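Long-range contacts in intracellular growth locus, subunit C (Francisella tularensis subsp. tularensis, PDB 2QWU), which is encoded in the Francisella pathogenicity island and probably supports growth inside host cells, as an Hcp-like tube component of a type VI secretion system: residues N33-I38 with V53-G58; V20-T25 with S72-S77; G123-K128 with M140-N145. The protein carries 2 engineered substitutions. One frame throughout, in Å; residues are numbered along the deposited sequence.

Interaction 1: N33-I38 with V53-G58; sequences NCRMFI and VAIDGG. Engineered in segment 33-38: Met36 (natural residue Leu).
Phe37 and Arg35 each turn a flat group against the loop 53-58, and each uses both a face and an edge to do so. The methyl CB of Ala54 sits over the centre of the Phe37 ring, 3.4 Å from the ring centroid and only 6° off the normal, a textbook CH-pi contact. At the ring's edge runs the backbone of the same loop, with Ile55 O 3.5 Å from Phe37 CE2 and Asp56 N close by, while Asp56 CB lies near CZ. The Arg35 guanidinium repeats the scheme with polar edges. Gly57 CA lies over one face, displaced toward the rim. In the plane, NH1 donates to Ile55 O at 2.8 Å with an angle of 152° at the hydrogen, although NH1 stands well above the plane of that carbonyl. On the other flank, Asn33 O is gripped side-on by two nitrogens, Arg35 NE at 3.0 Å and Arg35 NH2 at 2.9 Å. Bonds on both flanks fix the rotation of the planar group, and the buried guanidinium is matched by two carbonyl oxygens, Asn33 O and Ile55 O, with a weak further bond from NH2 to His31 O. Bends at chi2 and chi3 (-58°) turn CD and then NE of Arg35 back toward Asn33 O. Ile55 O accepts the N-H of Arg35 NH1 and also borders the edge of the Phe37 ring. Asp56 directs its carboxylate elsewhere, OD1 accepting from Asn126 ND2 and Lys128 N. Taken as a whole, the contact lays the irregular loop that follows strand 46-47 against the beginning of strand 37-43 and the residues leading into it. Met36, an engineered selenomethionine, points away from this loop and packs on Val73 of strand 71-79.

Interaction 2: V20-T25 with S72-S77; sequences VRTDPT and SVIRMS. Engineered in segment 72-77: Met76 (natural residue Leu).
Arg21 and Arg75 arrive at each other through different first torsions: CG of Arg21 is anti to its backbone N (chi1 165°), whereas CG of Arg75 lies beside its own N (chi1 -44°). The two side chains run side by side on one face of the sheet, pointing the same way, with their guanidinium planes 67° apart. Their nitrogens come as close as 2.8 Å between Arg21 NH2 and Arg75 NH2. Two donors cannot hydrogen-bond to each other, and like charges at this spacing make the exact placement of these tips doubtful; both residues also touch a crystal neighbour. The backbone supplies the firm part of the contact. Val20 and Met76 form an antiparallel hydrogen-bonded pair, Val20 N to Met76 O and Met76 N to Val20 O both measuring 2.9 Å. Their side chains occupy the face away from the arginines; Met76 is an engineered selenomethionine. A third bond, Thr22 N to Ile74 O, also 2.9 Å, extends the ladder past the end of strand 18-21. Beyond it a water takes over, donating to Thr22 OG1 at 2.7 Å and to Val73 O at 2.9 Å. Thr22 OG1 in turn donates to Asp23 O of the next residue, while Ile74 CG1 packs 3.8 Å from Pro24 O, whose further partner is Tyr175 OH. Strand 71-79 pairs with 18-21 and 37-43, and also with 86-96, and on the last side Ile74 and Arg75 both face Thr90, the signature of a classic beta bulge in an antiparallel sheet.

Interaction 3: G123-K128 with M140-N145; sequences GNSNKK and MIDLSN
Ser125 and Ser144 lend their hydroxyls to two loops that have no regular secondary structure, and each hydroxyl accepts a backbone N-H from the other loop. Ser125 N donates to Ser144 OG at 3.0 Å. That same hydroxyl donates its own hydrogen bond to Asp142 OD1 at 2.7 Å, using the syn lone pair of the carboxylate, so a relay runs from one loop into the other. Asp142 OD1 accepts a second time, from Ser144 N at 3.0 Å, which defines an Asx turn. In the opposite direction, with chi1 at 52°, Ser125 OG faces the 140-145 loop, where Leu143 N donates to it at 3.0 Å, a bent bond of 138°. At one end of the contact Gly123 O accepts from Asn145 N at 3.2 Å, the donor standing far above the carbonyl plane. The other carboxylate oxygen, Asp142 OD2, meets Lys127 NZ through a water, weakly held on the aspartate side. Together these bonds join the loop after strand 120-122 to the one before strand 147-150, while Leu143 reaches Val73 and Met76 of strand 71-79.

How the interactions relate
From the N terminus, segment 20-25 comes first, and its partner 72-77 closes a long loop in interaction 2. Interaction 1 lies wholly within that loop, drawing 53-58 back onto 33-38. Interaction 3 opens only afterwards and closes a short loop of its own, so one contact nests, another follows in series, and none cross. In space all three adjoin. Met36 O takes a probable hydrogen bond from Val73 N, tying interactions 1 and 2 into one sheet. Asn126 OD1 and Lys128 O accept probable hydrogen bonds from Phe37 N and Gly57 N, joining interaction 1 to interaction 3. Leu143 packs against Met36, and Val20 against Met140 and Ile141, bringing the loops and the strands together.

Interaction 1: N33-I38 with V53-G58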
ATOM      1  N   ASN A  33      11.204   7.650 -10.475  1.00 18.17           N
ATOM      2  CA  ASN A  33      11.142   6.328  -9.809  1.00 18.35           C
ATOM      3  C   ASN A  33       9.733   5.902  -9.479  1.00 18.10           C
ATOM      4  O   ASN A  33       8.780   6.705  -9.568  1.00 17.92           O
ATOM      5  CB  ASN A  33      12.022   6.346  -8.532  1.00 20.76           C
ATOM      6  CG  ASN A  33      13.386   6.973  -8.786  1.00 23.53           C
ATOM      7  OD1 ASN A  33      14.093   6.554  -9.695  1.00 25.51           O
ATOM      8  ND2 ASN A  33      13.741   7.995  -8.008  1.00 26.08           N
ATOM      9  N   CYS A  34       9.593   4.631  -9.132  1.00 16.20           N
ATOM     10  CA  CYS A  34       8.267   4.098  -8.845  1.00 16.15           C
ATOM     11  C   CYS A  34       7.646   4.671  -7.567  1.00 16.77           C
ATOM     12  O   CYS A  34       8.324   5.116  -6.622  1.00 14.23           O
ATOM     13  CB  CYS A  34       8.299   2.588  -8.794  1.00 17.83           C
ATOM     14  SG  CYS A  34       9.272   1.977  -7.390  1.00 24.81           S
ATOM     15  N   ARG A  35       6.318   4.769  -7.590  1.00 15.41           N
ATOM     16  CA  ARG A  35       5.615   5.260  -6.410  1.00 14.65           C
ATOM     17  C   ARG A  35       4.180   4.691  -6.442  1.00 14.27           C
ATOM     18  O   ARG A  35       3.576   4.498  -7.509  1.00 14.32           O
ATOM     19  CB  ARG A  35       5.603   6.803  -6.324  1.00 14.96           C
ATOM     20  CG  ARG A  35       4.521   7.568  -7.236  1.00 14.74           C
ATOM     21  CD  ARG A  35       4.763   7.389  -8.687  1.00 15.55           C
ATOM     22  NE  ARG A  35       6.076   7.838  -9.140  1.00 16.65           N
ATOM     23  CZ  ARG A  35       6.469   9.105  -9.368  1.00 17.82           C
ATOM     24  NH1 ARG A  35       5.666  10.167  -9.186  1.00 16.04           N
ATOM     25  NH2 ARG A  35       7.707   9.336  -9.834  1.00 17.59           N
HETATM   26  N   MSE A  36       3.658   4.408  -5.253  1.00 14.40           N
HETATM   27  CA  MSE A  36       2.307   3.863  -5.104  1.00 14.43           C
HETATM   28  C   MSE A  36       1.594   4.605  -4.010  1.00 15.22           C
HETATM   29  O   MSE A  36       2.168   4.934  -2.996  1.00 15.02           O
HETATM   30  CB  MSE A  36       2.368   2.363  -4.742  1.00 13.87           C
HETATM   31  CG  MSE A  36       2.752   1.469  -5.878  1.00 17.72           C
HETATM   32 SE   MSE A  36       2.700  -0.357  -5.269  1.00 19.58          SE
HETATM   33  CE  MSE A  36       1.041  -0.395  -4.965  1.00 26.23           C
ATOM     34  N   PHE A  37       0.329   4.960  -4.252  1.00 14.46           N
ATOM     35  CA  PHE A  37      -0.427   5.588  -3.228  1.00 14.31           C
ATOM     36  C   PHE A  37      -1.918   5.318  -3.466  1.00 14.36           C
ATOM     37  O   PHE A  37      -2.327   4.906  -4.572  1.00 15.74           O
ATOM     38  CB  PHE A  37      -0.080   7.083  -3.148  1.00 14.05           C
ATOM     39  CG  PHE A  37      -0.322   7.863  -4.457  1.00 15.40           C
ATOM     40  CD1 PHE A  37      -1.591   8.348  -4.759  1.00 15.16           C
ATOM     41  CD2 PHE A  37       0.736   8.123  -5.341  1.00 16.62           C
ATOM     42  CE1 PHE A  37      -1.820   9.118  -5.958  1.00 16.28           C
ATOM     43  CE2 PHE A  37       0.540   8.896  -6.533  1.00 18.04           C
ATOM     44  CZ  PHE A  37      -0.776   9.394  -6.824  1.00 15.81           C
ATOM     45  N   ILE A  38      -2.697   5.497  -2.404  1.00 15.04           N
ATOM     46  CA  ILE A  38      -4.127   5.208  -2.487  1.00 15.42           C
ATOM     47  C   ILE A  38      -4.975   6.399  -2.060  1.00 17.01           C
ATOM     48  O   ILE A  38      -4.615   7.144  -1.155  1.00 15.59           O
ATOM     49  CB  ILE A  38      -4.468   3.967  -1.642  1.00 14.22           C
ATOM     50  CG1 ILE A  38      -3.914   4.135  -0.206  1.00 17.07           C
ATOM     51  CG2 ILE A  38      -3.895   2.697  -2.313  1.00 15.42           C
ATOM     52  CD1 ILE A  38      -4.289   2.977   0.752  1.00 18.06           C
ATOM     53  N   VAL A  53      -0.521  15.461  -0.905  1.00 18.03           N
ATOM     54  CA  VAL A  53      -0.523  15.860  -2.326  1.00 18.49           C
ATOM     55  C   VAL A  53       0.448  14.925  -3.050  1.00 17.89           C
ATOM     56  O   VAL A  53       1.619  15.269  -3.288  1.00 19.49           O
ATOM     57  CB  VAL A  53      -0.139  17.345  -2.486  1.00 19.34           C
ATOM     58  CG1 VAL A  53      -0.256  17.752  -3.933  1.00 20.08           C
ATOM     59  CG2 VAL A  53      -1.106  18.197  -1.624  1.00 20.48           C
ATOM     60  N   ALA A  54      -0.043  13.722  -3.356  1.00 18.44           N
ATOM     61  CA  ALA A  54       0.782  12.680  -3.987  1.00 16.68           C
ATOM     62  C   ALA A  54       0.834  12.900  -5.473  1.00 18.58           C
ATOM     63  O   ALA A  54      -0.161  13.358  -6.132  1.00 17.67           O
ATOM     64  CB  ALA A  54       0.237  11.298  -3.663  1.00 16.45           C
ATOM     65  N   ILE A  55       1.992  12.573  -6.022  1.00 15.01           N
ATOM     66  CA  ILE A  55       2.255  12.828  -7.434  1.00 16.64           C
ATOM     67  C   ILE A  55       2.299  11.530  -8.256  1.00 18.12           C
ATOM     68  O   ILE A  55       3.136  10.647  -7.992  1.00 16.60           O
ATOM     69  CB  ILE A  55       3.614  13.562  -7.559  1.00 16.50           C
ATOM     70  CG1 ILE A  55       3.658  14.821  -6.672  1.00 19.16           C
ATOM     71  CG2 ILE A  55       3.905  13.837  -9.064  1.00 16.41           C
ATOM     72  CD1 ILE A  55       2.647  15.913  -7.110  1.00 21.38           C
ATOM     73  N   ASP A  56       1.367  11.385  -9.205  1.00 17.70           N
ATOM     74  CA  ASP A  56       1.317  10.205 -10.062  1.00 18.48           C
ATOM     75  C   ASP A  56       2.543  10.255 -11.023  1.00 16.03           C
ATOM     76  O   ASP A  56       3.123  11.306 -11.278  1.00 18.27           O
ATOM     77  CB  ASP A  56      -0.023  10.179 -10.855  1.00 21.33           C
ATOM     78  CG  ASP A  56      -0.441   8.765 -11.290  1.00 25.57           C
ATOM     79  OD1 ASP A  56       0.120   7.768 -10.782  1.00 23.24           O
ATOM     80  OD2 ASP A  56      -1.374   8.623 -12.131  1.00 26.85           O
ATOM     81  N   GLY A  57       2.931   9.099 -11.542  1.00 15.86           N
ATOM     82  CA  GLY A  57       4.102   9.096 -12.411  1.00 17.32           C
ATOM     83  C   GLY A  57       3.906  10.026 -13.594  1.00 17.51           C
ATOM     84  O   GLY A  57       2.831  10.008 -14.241  1.00 18.51           O
ATOM     85  N   GLY A  58       4.927  10.819 -13.853  1.00 18.41           N
ATOM     86  CA  GLY A  58       4.944  11.735 -14.984  1.00 19.60           C
ATOM     87  C   GLY A  58       4.175  13.009 -14.776  1.00 23.02           C
ATOM     88  O   GLY A  58       4.213  13.914 -15.632  1.00 22.08           O
TER

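Interaction 2: V20-T25 with S72-S77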
ATOM      1  N   VAL A  20       7.047  -5.533  -3.541  1.00 20.84           N
ATOM      2  CA  VAL A  20       7.209  -4.204  -4.118  1.00 22.62           C
ATOM      3  C   VAL A  20       7.763  -3.306  -3.036  1.00 22.35           C
ATOM      4  O   VAL A  20       7.393  -3.391  -1.846  1.00 21.12           O
ATOM      5  CB  VAL A  20       5.877  -3.574  -4.651  1.00 25.67           C
ATOM      6  CG1 VAL A  20       6.133  -2.078  -4.964  1.00 28.57           C
ATOM      7  CG2 VAL A  20       5.400  -4.299  -5.934  1.00 25.27           C
ATOM      8  N   ARG A  21       8.640  -2.408  -3.426  1.00 24.01           N
ATOM      9  CA  ARG A  21       9.208  -1.506  -2.472  1.00 26.04           C
ATOM     10  C   ARG A  21       9.581  -0.230  -3.197  1.00 25.00           C
ATOM     11  O   ARG A  21      10.160  -0.280  -4.309  1.00 25.22           O
ATOM     12  CB  ARG A  21      10.435  -2.151  -1.881  1.00 31.04           C
ATOM     13  CG  ARG A  21      11.365  -1.236  -1.127  1.00 38.01           C
ATOM     14  CD  ARG A  21      12.729  -1.813  -1.331  1.00 42.31           C
ATOM     15  NE  ARG A  21      12.715  -3.206  -0.921  1.00 45.70           N
ATOM     16  CZ  ARG A  21      13.157  -3.613   0.260  1.00 48.34           C
ATOM     17  NH1 ARG A  21      13.649  -2.714   1.111  1.00 49.94           N
ATOM     18  NH2 ARG A  21      13.076  -4.895   0.600  1.00 49.53           N
ATOM     19  N   THR A  22       9.256   0.896  -2.586  1.00 21.51           N
ATOM     20  CA  THR A  22       9.577   2.182  -3.165  1.00 20.80           C
ATOM     21  C   THR A  22      10.335   2.978  -2.110  1.00 21.70           C
ATOM     22  O   THR A  22      10.448   2.550  -0.952  1.00 21.23           O
ATOM     23  CB  THR A  22       8.275   3.004  -3.516  1.00 20.52           C
ATOM     24  OG1 THR A  22       7.690   3.531  -2.309  1.00 21.13           O
ATOM     25  CG2 THR A  22       7.250   2.095  -4.206  1.00 21.49           C
ATOM     26  N   ASP A  23      10.866   4.132  -2.502  1.00 21.47           N
ATOM     27  CA  ASP A  23      11.496   5.028  -1.521  1.00 22.87           C
ATOM     28  C   ASP A  23      10.356   5.533  -0.575  1.00 21.16           C
ATOM     29  O   ASP A  23       9.214   5.691  -1.002  1.00 20.21           O
ATOM     30  CB  ASP A  23      12.144   6.191  -2.255  1.00 23.97           C
ATOM     31  CG  ASP A  23      13.456   5.798  -2.902  1.00 32.17           C
ATOM     32  OD1 ASP A  23      14.004   4.717  -2.527  1.00 34.72           O
ATOM     33  OD2 ASP A  23      13.948   6.560  -3.778  1.00 35.88           O
ATOM     34  N   PRO A  24      10.645   5.774   0.726  1.00 21.60           N
ATOM     35  CA  PRO A  24       9.579   6.231   1.647  1.00 21.88           C
ATOM     36  C   PRO A  24       8.781   7.463   1.213  1.00 21.02           C
ATOM     37  O   PRO A  24       7.586   7.507   1.451  1.00 22.01           O
ATOM     38  CB  PRO A  24      10.313   6.483   2.965  1.00 24.13           C
ATOM     39  CG  PRO A  24      11.499   5.588   2.856  1.00 26.36           C
ATOM     40  CD  PRO A  24      11.947   5.718   1.412  1.00 23.97           C
ATOM     41  N   THR A  25       9.416   8.448   0.571  1.00 19.92           N
ATOM     42  CA  THR A  25       8.640   9.613   0.143  1.00 20.42           C
ATOM     43  C   THR A  25       8.520   9.631  -1.381  1.00 19.18           C
ATOM     44  O   THR A  25       8.378  10.690  -1.986  1.00 20.70           O
ATOM     45  CB  THR A  25       9.265  10.930   0.626  1.00 22.72           C
ATOM     46  OG1 THR A  25      10.598  11.019   0.120  1.00 28.40           O
ATOM     47  CG2 THR A  25       9.250  11.003   2.155  1.00 26.10           C
ATOM     48  N   SER A  72       0.469   6.439   1.319  1.00 13.80           N
ATOM     49  CA  SER A  72       1.340   5.938   0.282  1.00 15.54           C
ATOM     50  C   SER A  72       1.513   4.450   0.649  1.00 17.18           C
ATOM     51  O   SER A  72       1.278   4.043   1.818  1.00 16.74           O
ATOM     52  CB  SER A  72       2.720   6.596   0.338  1.00 17.50           C
ATOM     53  OG  SER A  72       3.309   6.305   1.613  1.00 18.99           O
ATOM     54  N   VAL A  73       1.818   3.637  -0.358  1.00 14.67           N
ATOM     55  CA  VAL A  73       2.161   2.227  -0.084  1.00 16.13           C
ATOM     56  C   VAL A  73       3.665   2.171  -0.367  1.00 17.51           C
ATOM     57  O   VAL A  73       4.089   2.359  -1.516  1.00 17.15           O
ATOM     58  CB  VAL A  73       1.423   1.246  -0.996  1.00 18.75           C
ATOM     59  CG1 VAL A  73       1.861  -0.159  -0.660  1.00 20.89           C
ATOM     60  CG2 VAL A  73      -0.075   1.385  -0.776  1.00 17.71           C
ATOM     61  N   ILE A  74       4.453   1.968   0.687  1.00 16.02           N
ATOM     62  CA  ILE A  74       5.928   1.965   0.612  1.00 18.03           C
ATOM     63  C   ILE A  74       6.506   0.577   0.355  1.00 19.95           C
ATOM     64  O   ILE A  74       7.518   0.445  -0.351  1.00 18.84           O
ATOM     65  CB  ILE A  74       6.521   2.546   1.937  1.00 20.06           C
ATOM     66  CG1 ILE A  74       6.112   4.019   2.074  1.00 21.37           C
ATOM     67  CG2 ILE A  74       8.002   2.481   1.969  1.00 20.09           C
ATOM     68  CD1 ILE A  74       6.181   4.510   3.543  1.00 22.12           C
ATOM     69  N   ARG A  75       5.874  -0.441   0.942  1.00 18.47           N
ATOM     70  CA  ARG A  75       6.317  -1.808   0.722  1.00 21.55           C
ATOM     71  C   ARG A  75       5.155  -2.723   0.843  1.00 19.65           C
ATOM     72  O   ARG A  75       4.195  -2.464   1.603  1.00 18.52           O
ATOM     73  CB  ARG A  75       7.337  -2.243   1.766  1.00 22.28           C
ATOM     74  CG  ARG A  75       8.346  -1.228   2.033  1.00 30.23           C
ATOM     75  CD  ARG A  75       9.193  -1.611   3.251  1.00 34.41           C
ATOM     76  NE  ARG A  75       9.942  -2.846   3.059  1.00 36.02           N
ATOM     77  CZ  ARG A  75      11.282  -2.923   3.087  1.00 37.77           C
ATOM     78  NH1 ARG A  75      12.042  -1.841   3.278  1.00 36.87           N
ATOM     79  NH2 ARG A  75      11.861  -4.105   2.974  1.00 36.59           N
HETATM   80  N   MSE A  76       5.223  -3.789   0.062  1.00 18.41           N
HETATM   81  CA  MSE A  76       4.195  -4.781   0.172  1.00 20.34           C
HETATM   82  C   MSE A  76       4.787  -6.107  -0.211  1.00 20.30           C
HETATM   83  O   MSE A  76       5.598  -6.169  -1.127  1.00 20.31           O
HETATM   84  CB  MSE A  76       3.011  -4.495  -0.739  1.00 21.20           C
HETATM   85  CG  MSE A  76       1.854  -5.343  -0.368  1.00 24.48           C
HETATM   86 SE   MSE A  76       0.360  -4.763  -1.253  1.00 21.38          SE
HETATM   87  CE  MSE A  76      -0.793  -5.954  -0.539  1.00 26.16           C
ATOM     88  N   SER A  77       4.387  -7.156   0.505  1.00 18.11           N
ATOM     89  CA  SER A  77       4.858  -8.512   0.213  1.00 19.33           C
ATOM     90  C   SER A  77       3.656  -9.443   0.252  1.00 18.00           C
ATOM     91  O   SER A  77       2.844  -9.435   1.183  1.00 17.46           O
ATOM     92  CB  SER A  77       5.946  -8.911   1.225  1.00 23.72           C
ATOM     93  OG  SER A  77       6.329 -10.276   1.051  1.00 28.78           O
TER
HETATM   94  O   HOH W   1       5.287   4.755  -2.699  1.00 20.16           O

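Interaction 3: G123-K128 with M140-N145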
ATOM      1  N   GLY A 123      -8.224   2.184  -0.783  1.00 18.00           N
ATOM      2  CA  GLY A 123      -9.010   2.849  -1.808  1.00 20.39           C
ATOM      3  C   GLY A 123      -8.383   2.603  -3.175  1.00 19.87           C
ATOM      4  O   GLY A 123      -7.663   1.628  -3.361  1.00 20.95           O
ATOM      5  N   ASN A 124      -8.645   3.487  -4.135  1.00 17.14           N
ATOM      6  CA  ASN A 124      -8.106   3.336  -5.482  1.00 18.08           C
ATOM      7  C   ASN A 124      -6.625   3.674  -5.499  1.00 14.64           C
ATOM      8  O   ASN A 124      -6.210   4.744  -5.020  1.00 16.87           O
ATOM      9  CB  ASN A 124      -8.806   4.297  -6.439  1.00 19.79           C
ATOM     10  CG  ASN A 124     -10.288   4.003  -6.536  1.00 22.66           C
ATOM     11  OD1 ASN A 124     -10.677   2.840  -6.808  1.00 25.30           O
ATOM     12  ND2 ASN A 124     -11.114   5.017  -6.308  1.00 23.22           N
ATOM     13  N   SER A 125      -5.838   2.773  -6.062  1.00 17.73           N
ATOM     14  CA  SER A 125      -4.414   3.072  -6.193  1.00 18.54           C
ATOM     15  C   SER A 125      -4.144   3.823  -7.498  1.00 19.77           C
ATOM     16  O   SER A 125      -4.955   3.815  -8.446  1.00 18.57           O
ATOM     17  CB  SER A 125      -3.582   1.765  -6.105  1.00 19.95           C
ATOM     18  OG  SER A 125      -4.000   0.757  -6.987  1.00 18.93           O
ATOM     19  N   ASN A 126      -3.014   4.505  -7.542  1.00 17.58           N
ATOM     20  CA  ASN A 126      -2.620   5.268  -8.742  1.00 17.42           C
ATOM     21  C   ASN A 126      -2.285   4.376  -9.928  1.00 16.43           C
ATOM     22  O   ASN A 126      -1.840   3.239  -9.791  1.00 17.06           O
ATOM     23  CB  ASN A 126      -1.451   6.229  -8.436  1.00 14.88           C
ATOM     24  CG  ASN A 126      -0.163   5.494  -8.014  1.00 15.51           C
ATOM     25  OD1 ASN A 126      -0.175   4.651  -7.132  1.00 15.32           O
ATOM     26  ND2 ASN A 126       0.944   5.842  -8.653  1.00 14.90           N
ATOM     27  N   LYS A 127      -2.515   4.901 -11.118  1.00 18.64           N
ATOM     28  CA  LYS A 127      -2.291   4.096 -12.322  1.00 19.74           C
ATOM     29  C   LYS A 127      -0.874   4.197 -12.859  1.00 17.56           C
ATOM     30  O   LYS A 127      -0.441   3.301 -13.554  1.00 19.29           O
ATOM     31  CB  LYS A 127      -3.295   4.516 -13.409  1.00 23.69           C
ATOM     32  CG  LYS A 127      -4.758   4.235 -12.972  1.00 29.99           C
ATOM     33  CD  LYS A 127      -5.821   4.633 -14.017  1.00 35.71           C
ATOM     34  CE  LYS A 127      -7.249   4.467 -13.471  1.00 37.79           C
ATOM     35  NZ  LYS A 127      -7.420   3.210 -12.688  1.00 40.37           N
ATOM     36  N   LYS A 128      -0.166   5.274 -12.558  1.00 16.45           N
ATOM     37  CA  LYS A 128       1.180   5.409 -13.095  1.00 15.80           C
ATOM     38  C   LYS A 128       2.182   5.198 -11.959  1.00 14.91           C
ATOM     39  O   LYS A 128       2.643   6.147 -11.361  1.00 16.31           O
ATOM     40  CB  LYS A 128       1.317   6.791 -13.740  1.00 18.79           C
ATOM     41  CG  LYS A 128       0.375   6.922 -14.970  1.00 24.43           C
ATOM     42  CD  LYS A 128       0.602   8.265 -15.693  1.00 29.22           C
ATOM     43  CE  LYS A 128      -0.098   8.326 -17.032  1.00 32.02           C
ATOM     44  NZ  LYS A 128      -1.581   8.414 -16.828  1.00 37.70           N
HETATM   45  N   MSE A 140       2.381  -1.459 -11.030  1.00 16.59           N
HETATM   46  CA  MSE A 140       3.195  -2.599 -10.566  1.00 17.90           C
HETATM   47  C   MSE A 140       2.096  -3.573 -10.094  1.00 16.30           C
HETATM   48  O   MSE A 140       1.989  -4.666 -10.585  1.00 16.19           O
HETATM   49  CB  MSE A 140       4.141  -2.228  -9.426  1.00 16.84           C
HETATM   50  CG  MSE A 140       5.378  -1.449 -10.010  1.00 19.21           C
HETATM   51 SE   MSE A 140       6.609  -0.858  -8.712  1.00 14.25          SE
HETATM   52  CE  MSE A 140       5.544   0.255  -7.724  1.00 17.63           C
ATOM     53  N   ILE A 141       1.254  -3.127  -9.160  1.00 17.55           N
ATOM     54  CA  ILE A 141       0.130  -3.935  -8.666  1.00 18.79           C
ATOM     55  C   ILE A 141      -1.084  -2.976  -8.507  1.00 17.98           C
ATOM     56  O   ILE A 141      -0.947  -1.883  -7.961  1.00 17.28           O
ATOM     57  CB  ILE A 141       0.360  -4.462  -7.255  1.00 20.32           C
ATOM     58  CG1 ILE A 141       1.631  -5.273  -7.172  1.00 23.78           C
ATOM     59  CG2 ILE A 141      -0.867  -5.284  -6.851  1.00 23.31           C
ATOM     60  CD1 ILE A 141       1.848  -5.837  -5.742  1.00 29.40           C
ATOM     61  N   ASP A 142      -2.266  -3.421  -8.927  1.00 17.29           N
ATOM     62  CA  ASP A 142      -3.492  -2.608  -8.726  1.00 19.09           C
ATOM     63  C   ASP A 142      -4.113  -3.048  -7.387  1.00 18.02           C
ATOM     64  O   ASP A 142      -4.718  -4.122  -7.271  1.00 19.15           O
ATOM     65  CB  ASP A 142      -4.507  -2.842  -9.889  1.00 19.82           C
ATOM     66  CG  ASP A 142      -5.692  -1.902  -9.826  1.00 26.28           C
ATOM     67  OD1 ASP A 142      -5.881  -1.275  -8.763  1.00 23.37           O
ATOM     68  OD2 ASP A 142      -6.452  -1.778 -10.842  1.00 28.94           O
ATOM     69  N   LEU A 143      -3.947  -2.220  -6.363  1.00 17.60           N
ATOM     70  CA  LEU A 143      -4.433  -2.552  -5.031  1.00 18.01           C
ATOM     71  C   LEU A 143      -5.853  -2.005  -4.779  1.00 17.74           C
ATOM     72  O   LEU A 143      -6.363  -2.109  -3.685  1.00 18.40           O
ATOM     73  CB  LEU A 143      -3.490  -1.917  -3.978  1.00 20.03           C
ATOM     74  CG  LEU A 143      -2.077  -2.528  -4.022  1.00 21.03           C
ATOM     75  CD1 LEU A 143      -1.168  -1.732  -3.043  1.00 24.01           C
ATOM     76  CD2 LEU A 143      -2.117  -4.022  -3.680  1.00 24.07           C
ATOM     77  N   SER A 144      -6.462  -1.405  -5.787  1.00 19.89           N
ATOM     78  CA  SER A 144      -7.754  -0.766  -5.559  1.00 19.73           C
ATOM     79  C   SER A 144      -8.771  -1.634  -4.881  1.00 21.00           C
ATOM     80  O   SER A 144      -9.025  -2.753  -5.310  1.00 22.18           O
ATOM     81  CB  SER A 144      -8.350  -0.197  -6.880  1.00 18.48           C
ATOM     82  OG  SER A 144      -7.412   0.637  -7.550  1.00 19.18           O
ATOM     83  N   ASN A 145      -9.357  -1.085  -3.812  1.00 22.15           N
ATOM     84  CA  ASN A 145     -10.383  -1.742  -3.049  1.00 21.89           C
ATOM     85  C   ASN A 145     -10.017  -2.980  -2.307  1.00 21.62           C
ATOM     86  O   ASN A 145     -10.905  -3.654  -1.810  1.00 22.27           O
ATOM     87  CB  ASN A 145     -11.596  -2.004  -3.946  1.00 25.22           C
ATOM     88  CG  ASN A 145     -12.259  -0.694  -4.370  1.00 29.02           C
ATOM     89  OD1 ASN A 145     -12.282   0.261  -3.590  1.00 30.66           O
ATOM     90  ND2 ASN A 145     -12.789  -0.641  -5.586  1.00 31.01           N
TER
HETATM   91  O   HOH W   2      -5.366   1.034 -11.659  1.00 34.91           O